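Local structure of conserved hypothetical protein TM0937 (Thermotoga maritima, 2ESH) at residues 65-70 with 78-83; 8-13 with 44-49. The protein is of unknown function but probably binds DNA as a transcriptional regulator of the PadR-like family. All coordinates share one frame; numbering follows the deposited sequence.

Contact 1: 65-70 with 78-83. With CA (calcium ion), chain B.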
loop_
_atom_site.group_PDB
_atom_site.type_symbol
_atom_site.label_atom_id
_atom_site.label_comp_id
_atom_site.label_asym_id
_atom_site.label_seq_id
_atom_site.Cartn_x
_atom_site.Cartn_y
_atom_site.Cartn_z
ATOM N N LEU A 65 6.044 -2.765 10.689
ATOM C CA LEU A 65 6.265 -4.129 10.219
ATOM C C LEU A 65 7.406 -4.681 11.051
ATOM O O LEU A 65 8.367 -3.924 11.376
ATOM C CB LEU A 65 6.764 -4.137 8.730
ATOM C CG LEU A 65 5.817 -3.838 7.571
ATOM C CD1 LEU A 65 6.365 -4.185 6.254
ATOM C CD2 LEU A 65 4.448 -4.520 7.732
ATOM N N SER A 66 7.310 -5.973 11.381
ATOM C CA SER A 66 8.489 -6.706 11.930
ATOM C C SER A 66 8.992 -7.740 10.911
ATOM O O SER A 66 8.301 -8.074 9.957
ATOM C CB SER A 66 8.162 -7.414 13.228
ATOM O OG SER A 66 7.169 -8.402 12.978
ATOM N N THR A 67 10.140 -8.348 11.184
ATOM C CA THR A 67 10.799 -9.195 10.180
ATOM C C THR A 67 11.325 -10.503 10.817
ATOM O O THR A 67 11.733 -10.519 11.928
ATOM C CB THR A 67 11.807 -8.246 9.610
ATOM O OG1 THR A 67 11.724 -8.144 8.186
ATOM C CG2 THR A 67 13.087 -8.290 10.205
ATOM N N GLU A 68 11.284 -11.612 10.110
ATOM C CA GLU A 68 11.941 -12.807 10.580
ATOM C C GLU A 68 12.356 -13.591 9.336
ATOM O O GLU A 68 11.583 -13.736 8.464
ATOM C CB GLU A 68 10.968 -13.610 11.445
ATOM C CG GLU A 68 11.534 -14.942 11.961
ATOM C CD GLU A 68 10.555 -15.645 12.875
ATOM O OE1 GLU A 68 9.716 -16.423 12.351
ATOM O OE2 GLU A 68 10.560 -15.353 14.106
ATOM N N TRP A 69 13.599 -14.079 9.271
ATOM C CA TRP A 69 14.052 -14.934 8.146
ATOM C C TRP A 69 13.441 -16.319 8.128
ATOM O O TRP A 69 13.446 -16.940 9.143
ATOM C CB TRP A 69 15.555 -15.053 8.190
ATOM C CG TRP A 69 16.214 -13.785 7.786
ATOM C CD1 TRP A 69 16.576 -12.717 8.630
ATOM C CD2 TRP A 69 16.583 -13.380 6.457
ATOM N NE1 TRP A 69 17.206 -11.731 7.906
ATOM C CE2 TRP A 69 17.202 -12.096 6.563
ATOM C CE3 TRP A 69 16.467 -13.963 5.189
ATOM C CZ2 TRP A 69 17.675 -11.396 5.435
ATOM C CZ3 TRP A 69 17.026 -13.262 4.062
ATOM C CH2 TRP A 69 17.600 -11.997 4.213
ATOM N N ASP A 70 12.831 -16.750 7.015
ATOM C CA ASP A 70 12.512 -18.126 6.751
ATOM C C ASP A 70 13.801 -18.780 6.164
ATOM O O ASP A 70 14.233 -18.417 5.076
ATOM C CB ASP A 70 11.418 -18.175 5.713
ATOM C CG ASP A 70 10.989 -19.623 5.348
ATOM O OD1 ASP A 70 11.433 -20.656 5.971
ATOM O OD2 ASP A 70 10.185 -19.746 4.416
ATOM N N LYS A 78 13.378 -13.179 3.884
ATOM C CA LYS A 78 13.037 -12.344 5.019
ATOM C C LYS A 78 11.544 -12.060 5.012
ATOM O O LYS A 78 11.045 -11.406 4.089
ATOM C CB LYS A 78 13.819 -11.061 4.909
ATOM C CG LYS A 78 13.796 -10.262 6.195
ATOM C CD LYS A 78 14.799 -9.168 6.215
ATOM C CE LYS A 78 15.045 -8.674 7.607
ATOM N NZ LYS A 78 16.152 -7.614 7.662
ATOM N N ILE A 79 10.795 -12.624 5.985
ATOM C CA ILE A 79 9.299 -12.469 6.102
ATOM C C ILE A 79 8.863 -11.215 6.886
ATOM O O ILE A 79 9.239 -10.982 8.046
ATOM C CB ILE A 79 8.691 -13.688 6.706
ATOM C CG1 ILE A 79 9.127 -14.971 5.922
ATOM C CG2 ILE A 79 7.142 -13.589 6.672
ATOM C CD1 ILE A 79 8.819 -14.964 4.398
ATOM N N TYR A 80 8.087 -10.366 6.241
ATOM C CA TYR A 80 7.524 -9.132 6.853
ATOM C C TYR A 80 6.177 -9.426 7.437
ATOM O O TYR A 80 5.401 -10.170 6.857
ATOM C CB TYR A 80 7.387 -8.002 5.825
ATOM C CG TYR A 80 8.693 -7.567 5.347
ATOM C CD1 TYR A 80 9.324 -6.428 5.926
ATOM C CD2 TYR A 80 9.381 -8.308 4.356
ATOM C CE1 TYR A 80 10.609 -6.037 5.549
ATOM C CE2 TYR A 80 10.692 -7.936 3.973
ATOM C CZ TYR A 80 11.284 -6.773 4.576
ATOM O OH TYR A 80 12.553 -6.349 4.215
ATOM N N ARG A 81 5.889 -8.813 8.588
ATOM C CA ARG A 81 4.644 -9.075 9.343
ATOM C C ARG A 81 4.171 -7.749 9.961
ATOM O O ARG A 81 4.993 -6.942 10.457
ATOM C CB ARG A 81 4.937 -10.178 10.406
ATOM C CG ARG A 81 3.915 -10.430 11.498
ATOM C CD ARG A 81 4.244 -11.753 12.297
ATOM N NE ARG A 81 4.733 -12.854 11.422
ATOM C CZ ARG A 81 4.036 -13.948 11.064
ATOM N NH1 ARG A 81 2.753 -14.125 11.482
ATOM N NH2 ARG A 81 4.617 -14.872 10.268
ATOM N N ILE A 82 2.881 -7.479 9.908
ATOM C CA ILE A 82 2.385 -6.188 10.522
ATOM C C ILE A 82 2.505 -6.205 12.084
ATOM O O ILE A 82 2.243 -7.234 12.711
ATOM C CB ILE A 82 0.929 -5.747 10.026
ATOM C CG1 ILE A 82 0.736 -4.223 10.280
ATOM C CG2 ILE A 82 -0.157 -6.667 10.635
ATOM C CD1 ILE A 82 -0.392 -3.578 9.526
ATOM N N THR A 83 2.928 -5.075 12.676
ATOM C CA THR A 83 2.919 -4.881 14.071
ATOM C C THR A 83 1.607 -4.113 14.501
ATOM O O THR A 83 0.955 -3.550 13.658
ATOM C CB THR A 83 4.081 -4.007 14.457
ATOM O OG1 THR A 83 3.784 -2.693 13.988
ATOM C CG2 THR A 83 5.537 -4.596 13.878
HETATM CA CA CA B . 12.957 -9.759 14.080
HETATM O O HOH W 1 4.908 -8.030 14.354
HETATM O O HOH W 2 14.168 -9.728 11.934
#

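Contact 2: 8-13 with 44-49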
loop_
_atom_site.group_PDB
_atom_site.type_symbol
_atom_site.label_atom_id
_atom_site.label_comp_id
_atom_site.label_asym_id
_atom_site.label_seq_id
_atom_site.Cartn_x
_atom_site.Cartn_y
_atom_site.Cartn_z
ATOM N N GLY A 8 4.822 11.966 -3.182
ATOM C CA GLY A 8 3.505 12.350 -3.632
ATOM C C GLY A 8 2.375 11.366 -3.303
ATOM O O GLY A 8 2.481 10.526 -2.388
ATOM N N PHE A 9 1.279 11.439 -4.051
ATOM C CA PHE A 9 0.181 10.563 -3.814
ATOM C C PHE A 9 0.543 9.101 -4.067
ATOM O O PHE A 9 0.123 8.218 -3.330
ATOM C CB PHE A 9 -0.953 10.995 -4.723
ATOM C CG PHE A 9 -2.107 10.074 -4.729
ATOM C CD1 PHE A 9 -3.019 10.086 -3.697
ATOM C CD2 PHE A 9 -2.274 9.174 -5.752
ATOM C CE1 PHE A 9 -4.104 9.218 -3.672
ATOM C CE2 PHE A 9 -3.370 8.320 -5.730
ATOM C CZ PHE A 9 -4.275 8.364 -4.666
ATOM N N ARG A 10 1.337 8.856 -5.111
ATOM C CA ARG A 10 1.739 7.511 -5.579
ATOM C C ARG A 10 2.507 6.756 -4.439
ATOM O O ARG A 10 2.231 5.556 -4.158
ATOM C CB ARG A 10 2.651 7.690 -6.824
ATOM C CG ARG A 10 2.649 6.530 -7.768
ATOM C CD ARG A 10 3.883 6.451 -8.695
ATOM N NE ARG A 10 5.012 6.137 -7.844
ATOM C CZ ARG A 10 5.477 4.914 -7.578
ATOM N NH1 ARG A 10 4.941 3.833 -8.166
ATOM N NH2 ARG A 10 6.507 4.791 -6.720
ATOM N N GLY A 11 3.472 7.489 -3.845
ATOM C CA GLY A 11 4.138 7.172 -2.570
ATOM C C GLY A 11 3.189 6.679 -1.464
ATOM O O GLY A 11 3.380 5.607 -0.928
ATOM N N TRP A 12 2.086 7.401 -1.255
ATOM C CA TRP A 12 1.171 7.123 -0.195
ATOM C C TRP A 12 0.381 5.887 -0.576
ATOM O O TRP A 12 0.134 4.990 0.190
ATOM C CB TRP A 12 0.254 8.345 -0.011
ATOM C CG TRP A 12 -0.754 8.111 1.062
ATOM C CD1 TRP A 12 -0.546 8.281 2.383
ATOM C CD2 TRP A 12 -2.122 7.670 0.916
ATOM N NE1 TRP A 12 -1.686 7.945 3.099
ATOM C CE2 TRP A 12 -2.672 7.576 2.234
ATOM C CE3 TRP A 12 -2.936 7.372 -0.180
ATOM C CZ2 TRP A 12 -4.007 7.233 2.490
ATOM C CZ3 TRP A 12 -4.277 7.026 0.064
ATOM C CH2 TRP A 12 -4.797 6.941 1.388
ATOM N N TRP A 13 0.006 5.853 -1.828
ATOM C CA TRP A 13 -0.806 4.773 -2.337
ATOM C C TRP A 13 0.009 3.469 -2.405
ATOM O O TRP A 13 -0.536 2.379 -2.161
ATOM C CB TRP A 13 -1.319 5.180 -3.715
ATOM C CG TRP A 13 -2.357 4.243 -4.215
ATOM C CD1 TRP A 13 -2.168 3.162 -4.998
ATOM C CD2 TRP A 13 -3.728 4.269 -3.891
ATOM N NE1 TRP A 13 -3.371 2.556 -5.265
ATOM C CE2 TRP A 13 -4.343 3.203 -4.568
ATOM C CE3 TRP A 13 -4.529 5.148 -3.147
ATOM C CZ2 TRP A 13 -5.729 2.945 -4.477
ATOM C CZ3 TRP A 13 -5.937 4.886 -3.053
ATOM C CH2 TRP A 13 -6.503 3.803 -3.703
ATOM N N PRO A 44 -5.894 7.095 -12.441
ATOM C CA PRO A 44 -5.129 7.775 -13.509
ATOM C C PRO A 44 -3.715 8.228 -13.112
ATOM O O PRO A 44 -3.519 8.894 -12.074
ATOM C CB PRO A 44 -6.022 8.984 -13.842
ATOM C CG PRO A 44 -7.405 8.492 -13.543
ATOM C CD PRO A 44 -7.238 7.696 -12.293
ATOM N N GLY A 45 -2.730 7.815 -13.915
ATOM C CA GLY A 45 -1.381 8.310 -13.781
ATOM C C GLY A 45 -0.432 7.570 -12.853
ATOM O O GLY A 45 0.763 7.906 -12.825
ATOM N N ILE A 46 -0.907 6.582 -12.090
ATOM C CA ILE A 46 -0.043 6.022 -11.058
ATOM C C ILE A 46 0.895 4.861 -11.451
ATOM O O ILE A 46 2.123 4.909 -11.157
ATOM C CB ILE A 46 -0.708 5.852 -9.647
ATOM C CG1 ILE A 46 -1.535 4.597 -9.572
ATOM C CG2 ILE A 46 -1.518 7.082 -9.228
ATOM C CD1 ILE A 46 -1.646 4.116 -8.141
ATOM N N GLY A 47 0.336 3.838 -12.097
ATOM C CA GLY A 47 1.150 2.704 -12.594
ATOM C C GLY A 47 1.294 1.723 -11.445
ATOM O O GLY A 47 0.384 0.872 -11.196
ATOM N N HIS A 48 2.474 1.702 -10.817
ATOM C CA HIS A 48 3.736 1.524 -11.528
ATOM C C HIS A 48 3.912 -0.023 -11.415
ATOM O O HIS A 48 3.381 -0.749 -12.324
ATOM C CB HIS A 48 4.891 2.283 -10.875
ATOM C CG HIS A 48 5.859 2.894 -11.847
ATOM N ND1 HIS A 48 6.019 2.438 -13.144
ATOM C CD2 HIS A 48 6.725 3.929 -11.706
ATOM C CE1 HIS A 48 6.933 3.169 -13.761
ATOM N NE2 HIS A 48 7.378 4.077 -12.910
ATOM N N MET A 49 4.470 -0.562 -10.291
ATOM C CA MET A 49 4.421 0.058 -8.947
ATOM C C MET A 49 5.868 0.392 -8.364
ATOM O O MET A 49 6.324 1.579 -8.429
ATOM C CB MET A 49 3.510 -0.796 -7.998
ATOM C CG MET A 49 1.888 -0.472 -7.973
ATOM S SD MET A 49 1.212 0.981 -6.971
ATOM C CE MET A 49 -0.290 0.352 -6.180
#

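Contact 1: 65-70 with 78-83
The six-membered ring of Trp69 has one face covered by Lys78, whose CB stands 3.7 Å from its centroid and only 2° off the ring normal, a CH-pi contact. With CG anti to the backbone N (chi1 -166°) and the chain extended beyond it, Lys78 continues obliquely along the indole, away from that centre, until its CE presses tightly on Thr67 CG2 at 3.3 Å. The Tyr80 ring receives Thr67 OG1 over one face, 3.5 Å above the plane and displaced toward the rim, while Leu65 CD1 approaches Tyr80 CD1 obliquely at 3.7 Å.

These side chains share one face of an antiparallel hairpin. Two hydrogen-bonded pairs, Ser66 with Arg81 and Glu68 with Ile79, give four backbone bonds, of which Ser66 N to Arg81 O is the shortest at 2.7 Å. On the other face, a water links Ser66 OG to Ile82 O. Leu65 and Ile82 also reach Leu19 of helix 8-24. Thr83, at the N-cap of the following helix, has OG1 hydrogen-bonded to both Gly86 N and Gly63 O. The hairpin corresponds to the wing expected of a winged-helix PadR-like protein.

Thr67 O binds a calcium ion at 2.6 Å, and a water is a further ligand. Because that carbonyl shares its peptide with Glu68 N, which donates to Ile79 O at 3.0 Å, the ion would probably polarise the peptide and strengthen this N-H as a donor.

Contact 2: 8-13 with 44-49
Ile46 is the bump of this contact, and the hollow that takes it is formed by Phe9, Arg10 and, one turn on, Trp13 of helix 8-24. Its CG1 occupies the crowded position between backbone N and carbonyl carbon (chi1 81°), which carries CD1 onto Trp13 CD1 at 3.3 Å, the two side chains crossing at about a right angle. Ile46 CG2 meets the edge of the Phe9 ring, 4.1 Å from Phe9 CD2, and Ile46 CB rests 3.9 Å from Arg10 CG. A second, smaller projection is Met49: bent at chi2 and chi3, it brings CE to the edge of the indole, 3.6 Å from Trp13 CD1.

Arg10 lies alongside Ile46. With chi1 and chi2 both near anti, Arg10 CD passes 3.4 Å from Ile46 O; the bend at chi3 (68°) then turns the guanidinium so that Arg10 NH1 donates a hydrogen bond to Met49 O at 2.7 Å. The oxygen lies near the guanidinium plane, yet NH1 sits above the carbonyl plane, and the N-H...O angle is 148°. Arg10 NH1 is also 3.1 Å from His48 CB, just before the cis peptide preceding Met49. An alanine in place of Arg10 would lose the bond to Met49 O and the aliphatic wall beside Ile46, and would probably leave the loop less firmly held.

Ile41 and Ile43 extend the apolar patch from the loop. Helices 29-37 and 52-61 are consistent with the helix-turn-helix pair of a PadR-like domain; here the loop joining them packs on the start of helix 8-24.

Overall arrangement
Both are surface contacts, placed on opposite sides of the chain's centre: contact 1 is centred about 16 Å from it, contact 2 about 10 Å, and the two centres are about 24 Å apart. They do not touch, their nearest atoms being about 13 Å from each other, but helix 8-24 forms one side of contact 2 through its opening turns and packs on contact 1 through Leu19 and Val22, and helix 84-116 touches side chains of both. The chemistry differs accordingly. Contact 1 buries 667 Å² and is built on four paired backbone bonds of a hairpin; contact 2 buries 337 Å², joins helix to irregular loop, and relies on apolar fit with one side-chain-to-backbone hydrogen bond.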